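Local coordinates for protein putative xanthine dehydrogenase YAGS fad-binding subunit (Escherichia coli, PDB 5G5G) that binds the molybdenum ion and its pterin cytosine dinucleotide in an enzyme of the xanthine dehydrogenase family that probably oxidises aldehydes, at residues E191-M196 / G243-L248; T218-T223 / D251-A256. All coordinates share one frame; numbering follows the deposited sequence.

Interaction 1 of 2, residues E191-M196 / G243-L248; sequences EPHASM and GGKLFL. With MOS (dioxothiomolybdenum(VI) ion), chain Z.
H193 and K245 are the residues whose backbones come nearest, CA to CA 7.8 Å, where the loop leading into strand 194-200 faces a type I beta turn from G243 to L246. From this turn K245 sends a fully extended chain that meets the E191 side chain at about a right angle. Its NZ donates to the backbone O of E191 at 2.8 Å, tilted 27° from the carbonyl plane, and makes a weak hydrogen bond, part of a salt bridge, to E191 OE1 at 3.3 Å. S209 OG and G240 O also bond this buried ammonium group, and S209 and G239 hold OE1. The turn belongs to the loop between strand 231-234 and helix 250-262 of the molybdopterin cofactor-binding domain, and helps line the metal pocket: G243 CA lies 3.2 Å and L246 CD1 3.5 Å from O1 of the dioxothiomolybdenum ion. With CG anti to its carbonyl carbon (chi1 -68°), H193 turns its ring towards G244. There NE2 donates to G244 O at 2.9 Å in a nearly straight bond, N-H...O 172°, with the oxygen in the ring plane, although the donor stands above the carbonyl plane of G244. K245 CE sits over the middle of one imidazole face, 4.1 Å from the centroid, in a CH-pi contact. A leucine in place of H193 would probably leave G244 O without this donor and the lysine chain without its flat support.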
loop_
_atom_site.group_PDB
_atom_site.type_symbol
_atom_site.label_atom_id
_atom_site.label_comp_id
_atom_site.label_asym_id
_atom_site.label_seq_id
_atom_site.Cartn_x
_atom_site.Cartn_y
_atom_site.Cartn_z
ATOM N N GLU C 191 5.629 -2.064 5.907
ATOM C CA GLU C 191 6.801 -1.731 6.734
ATOM C C GLU C 191 7.724 -0.817 5.949
ATOM O O GLU C 191 8.299 -1.235 4.948
ATOM C CB GLU C 191 7.544 -3.000 7.223
ATOM C CG GLU C 191 8.788 -2.718 8.070
ATOM C CD GLU C 191 9.773 -3.889 8.114
ATOM O OE1 GLU C 191 9.705 -4.809 7.248
ATOM O OE2 GLU C 191 10.627 -3.863 9.016
ATOM N N PRO C 192 7.942 0.412 6.458
ATOM C CA PRO C 192 8.924 1.268 5.840
ATOM C C PRO C 192 10.267 0.577 5.893
ATOM O O PRO C 192 10.579 -0.116 6.896
ATOM C CB PRO C 192 8.920 2.526 6.783
ATOM C CG PRO C 192 7.542 2.584 7.353
ATOM C CD PRO C 192 7.244 1.097 7.564
ATOM N N HIS C 193 11.102 0.846 4.911
ATOM C CA HIS C 193 12.448 0.318 4.927
ATOM C C HIS C 193 13.131 0.783 6.225
ATOM O O HIS C 193 13.053 1.945 6.605
ATOM C CB HIS C 193 13.265 0.840 3.752
ATOM C CG HIS C 193 12.820 0.348 2.421
ATOM N ND1 HIS C 193 11.623 0.698 1.847
ATOM C CD2 HIS C 193 13.419 -0.491 1.547
ATOM C CE1 HIS C 193 11.512 0.107 0.674
ATOM N NE2 HIS C 193 12.592 -0.611 0.461
ATOM N N ALA C 194 13.791 -0.152 6.903
ATOM C CA ALA C 194 14.525 0.154 8.121
ATOM C C ALA C 194 15.649 -0.807 8.423
ATOM O O ALA C 194 15.566 -1.984 8.067
ATOM C CB ALA C 194 13.564 0.193 9.312
ATOM N N SER C 195 16.661 -0.310 9.144
ATOM C CA SER C 195 17.819 -1.118 9.519
ATOM C C SER C 195 18.385 -0.631 10.840
ATOM O O SER C 195 18.286 0.571 11.183
ATOM C CB SER C 195 18.936 -1.047 8.455
ATOM O OG SER C 195 18.531 -1.512 7.173
ATOM N N MET C 196 18.999 -1.532 11.567
ATOM C CA MET C 196 19.795 -1.204 12.757
ATOM C C MET C 196 21.159 -1.824 12.608
ATOM O O MET C 196 21.273 -3.019 12.255
ATOM C CB MET C 196 19.128 -1.706 14.039
ATOM C CG MET C 196 19.916 -1.350 15.270
ATOM S SD MET C 196 19.082 -1.702 16.817
ATOM C CE MET C 196 19.378 -3.459 16.916
ATOM N N GLY C 243 9.281 -6.681 -4.354
ATOM C CA GLY C 243 10.380 -6.267 -5.228
ATOM C C GLY C 243 11.200 -5.104 -4.704
ATOM O O GLY C 243 12.372 -4.975 -5.032
ATOM N N GLY C 244 10.549 -4.288 -3.904
ATOM C CA GLY C 244 11.137 -3.088 -3.348
ATOM C C GLY C 244 12.212 -3.294 -2.318
ATOM O O GLY C 244 12.912 -2.340 -1.901
ATOM N N LYS C 245 12.327 -4.516 -1.834
ATOM C CA LYS C 245 13.338 -4.873 -0.864
ATOM C C LYS C 245 14.226 -5.991 -1.350
ATOM O O LYS C 245 14.898 -6.623 -0.572
ATOM C CB LYS C 245 12.672 -5.224 0.480
ATOM C CG LYS C 245 12.047 -3.995 1.145
ATOM C CD LYS C 245 11.299 -4.373 2.393
ATOM C CE LYS C 245 10.464 -3.209 2.942
ATOM N NZ LYS C 245 9.658 -3.563 4.156
ATOM N N LEU C 246 14.320 -6.178 -2.663
ATOM C CA LEU C 246 15.311 -7.064 -3.228
ATOM C C LEU C 246 16.721 -6.622 -3.048
ATOM O O LEU C 246 17.611 -7.455 -3.068
ATOM C CB LEU C 246 15.136 -7.206 -4.759
ATOM C CG LEU C 246 13.946 -8.020 -5.220
ATOM C CD1 LEU C 246 13.671 -7.727 -6.670
ATOM C CD2 LEU C 246 14.194 -9.490 -4.971
ATOM N N PHE C 247 16.950 -5.295 -2.963
ATOM C CA PHE C 247 18.268 -4.749 -3.016
ATOM C C PHE C 247 18.588 -3.917 -1.775
ATOM O O PHE C 247 17.705 -3.375 -1.095
ATOM C CB PHE C 247 18.367 -3.850 -4.253
ATOM C CG PHE C 247 17.741 -4.452 -5.475
ATOM C CD1 PHE C 247 18.223 -5.629 -5.977
ATOM C CD2 PHE C 247 16.632 -3.839 -6.089
ATOM C CE1 PHE C 247 17.645 -6.212 -7.107
ATOM C CE2 PHE C 247 16.057 -4.429 -7.208
ATOM C CZ PHE C 247 16.557 -5.609 -7.707
ATOM N N LEU C 248 19.855 -3.726 -1.545
ATOM C CA LEU C 248 20.327 -2.717 -0.567
ATOM C C LEU C 248 19.746 -1.321 -0.834
ATOM O O LEU C 248 19.856 -0.802 -1.975
ATOM C CB LEU C 248 21.843 -2.644 -0.650
ATOM C CG LEU C 248 22.537 -1.953 0.526
ATOM C CD1 LEU C 248 22.447 -2.893 1.719
ATOM C CD2 LEU C 248 23.963 -1.689 0.120
HETATM MO MO MOS Z . 9.598 -9.976 -6.957
HETATM S S MOS Z . 9.630 -8.099 -8.316
HETATM O O1 MOS Z . 10.758 -9.353 -5.748
HETATM O O2 MOS Z . 10.848 -10.663 -8.491
#

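Interaction 2 of 2, residues T218-T223 / D251-A256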
loop_
_atom_site.group_PDB
_atom_site.type_symbol
_atom_site.label_atom_id
_atom_site.label_comp_id
_atom_site.label_asym_id
_atom_site.label_seq_id
_atom_site.Cartn_x
_atom_site.Cartn_y
_atom_site.Cartn_z
ATOM N N THR C 218 26.611 -9.179 0.511
ATOM C CA THR C 218 27.659 -8.915 -0.459
ATOM C C THR C 218 27.690 -7.442 -0.865
ATOM O O THR C 218 28.761 -6.844 -0.943
ATOM C CB THR C 218 27.483 -9.780 -1.698
ATOM O OG1 THR C 218 27.633 -11.133 -1.292
ATOM C CG2 THR C 218 28.514 -9.444 -2.744
ATOM N N ASP C 219 26.510 -6.902 -1.145
ATOM C CA ASP C 219 26.379 -5.530 -1.647
ATOM C C ASP C 219 26.733 -4.546 -0.567
ATOM O O ASP C 219 27.355 -3.503 -0.864
ATOM C CB ASP C 219 24.992 -5.273 -2.228
ATOM C CG ASP C 219 24.752 -6.093 -3.511
ATOM O OD1 ASP C 219 25.748 -6.627 -4.039
ATOM O OD2 ASP C 219 23.615 -6.224 -4.009
ATOM N N LEU C 220 26.334 -4.836 0.662
ATOM C CA LEU C 220 26.674 -3.881 1.776
ATOM C C LEU C 220 28.192 -3.881 1.996
ATOM O O LEU C 220 28.825 -2.824 2.154
ATOM C CB LEU C 220 25.966 -4.255 3.066
ATOM C CG LEU C 220 26.206 -3.315 4.246
ATOM C CD1 LEU C 220 25.938 -1.870 3.874
ATOM C CD2 LEU C 220 25.358 -3.728 5.429
ATOM N N ALA C 221 28.766 -5.088 2.019
ATOM C CA ALA C 221 30.219 -5.205 2.152
ATOM C C ALA C 221 30.952 -4.482 1.031
ATOM O O ALA C 221 31.910 -3.773 1.295
ATOM C CB ALA C 221 30.663 -6.662 2.261
ATOM N N LYS C 222 30.510 -4.623 -0.222
ATOM C CA LYS C 222 31.190 -3.936 -1.322
ATOM C C LYS C 222 31.066 -2.417 -1.218
ATOM O O LYS C 222 31.985 -1.677 -1.585
ATOM C CB LYS C 222 30.622 -4.395 -2.665
ATOM C CG LYS C 222 31.327 -3.833 -3.881
ATOM C CD LYS C 222 30.830 -4.526 -5.154
ATOM C CE LYS C 222 31.169 -3.763 -6.453
ATOM N NZ LYS C 222 32.475 -3.998 -7.108
ATOM N N THR C 223 29.900 -1.952 -0.795
ATOM C CA THR C 223 29.660 -0.524 -0.665
ATOM C C THR C 223 30.529 0.080 0.442
ATOM O O THR C 223 31.169 1.152 0.276
ATOM C CB THR C 223 28.163 -0.239 -0.379
ATOM O OG1 THR C 223 27.326 -0.856 -1.377
ATOM C CG2 THR C 223 27.909 1.237 -0.400
ATOM N N ASP C 251 18.650 3.096 3.867
ATOM C CA ASP C 251 18.555 2.834 5.335
ATOM C C ASP C 251 19.720 1.961 5.878
ATOM O O ASP C 251 20.254 2.197 6.968
ATOM C CB ASP C 251 17.228 2.172 5.703
ATOM C CG ASP C 251 17.019 0.827 4.985
ATOM O OD1 ASP C 251 17.134 0.810 3.735
ATOM O OD2 ASP C 251 16.772 -0.203 5.682
ATOM N N ALA C 252 20.013 0.892 5.157
ATOM C CA ALA C 252 21.037 -0.073 5.520
ATOM C C ALA C 252 22.437 0.556 5.468
ATOM O O ALA C 252 23.243 0.416 6.398
ATOM C CB ALA C 252 20.930 -1.255 4.578
ATOM N N LEU C 253 22.757 1.180 4.346
ATOM C CA LEU C 253 24.016 1.853 4.211
ATOM C C LEU C 253 24.196 2.900 5.300
ATOM O O LEU C 253 25.231 2.925 5.989
ATOM C CB LEU C 253 24.173 2.504 2.847
ATOM C CG LEU C 253 25.495 3.261 2.701
ATOM C CD1 LEU C 253 26.698 2.369 2.903
ATOM C CD2 LEU C 253 25.593 3.935 1.354
ATOM N N LEU C 254 23.182 3.745 5.479
ATOM C CA LEU C 254 23.368 4.887 6.403
ATOM C C LEU C 254 23.428 4.397 7.839
ATOM O O LEU C 254 24.233 4.930 8.653
ATOM C CB LEU C 254 22.304 5.949 6.183
ATOM C CG LEU C 254 22.601 6.735 4.883
ATOM C CD1 LEU C 254 21.396 7.529 4.513
ATOM C CD2 LEU C 254 23.730 7.710 5.038
ATOM N N ALA C 255 22.634 3.387 8.198
ATOM C CA ALA C 255 22.732 2.822 9.548
ATOM C C ALA C 255 24.141 2.358 9.837
ATOM O O ALA C 255 24.724 2.648 10.902
ATOM C CB ALA C 255 21.740 1.674 9.745
ATOM N N ALA C 256 24.698 1.625 8.882
ATOM C CA ALA C 256 26.032 1.064 9.000
ATOM C C ALA C 256 27.124 2.142 9.123
ATOM O O ALA C 256 27.976 2.110 10.033
ATOM C CB ALA C 256 26.327 0.145 7.828
#
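L220 and L253 are the closest CA pair, 6.8 Å, between segments 218-223 and 251-256, which lie on two helices of the molybdopterin cofactor-binding domain. Each helix belongs to a beta-alpha-beta crossover: helix 213-224 links the parallel strands 203-208 and 231-234, and helix 250-262 leads from 231-234 to 266-269. The short segments cross at -49°, with axes approaching to 10.7 Å, and no hydrogen bond joins them. L220 comes first along segment 218-223. Its CG stands anti to the backbone N (chi1 -178°), which carries the CD1 methyl over to the second helix. That methyl settles above the backbone at L253, 4.2 Å from L253 CA, and also meets two side chains, L253 CD1 at 4.4 Å and A256 CB at 4.5 Å. The methyl also lies near A252 O, while L204 and L206 of strand 203-208 pack against L220 from the sheet. Three residues further on, T223 turns its CB to the partner helix and divides its two branches. CG2 takes the apolar role, touching both methyls of L253, CD1 at 3.7 Å and CD2 at 4.0 Å. OG1 is occupied within its own helix: it donates to D219 O at 2.7 Å, and this oxygen also accepts from T223 N, the two donors reaching it from opposite faces of the carbonyl plane.

Overall arrangement
The four segments alternate along the chain, and the centres of the two interactions lie 12 Å apart. They are joined through strand 194-200: S195 OG of interaction 1 makes a probable hydrogen bond of 2.7 Å to D251 OD2 of interaction 2, and the same OG packs 3.3 Å from A252 CA. L248 CD2 also lies 3.8 Å from T223 OG1. Interaction 1 lies beside the cofactors: G243 and L246 line the molybdenum pocket, the K245 side chain is about 7 Å from the pterin cytosine dinucleotide and that of E191 about 8 Å from an iron-sulfur cluster. Interaction 2 is helix packing, centred about 22 Å from the chain centre against about 13 Å for interaction 1.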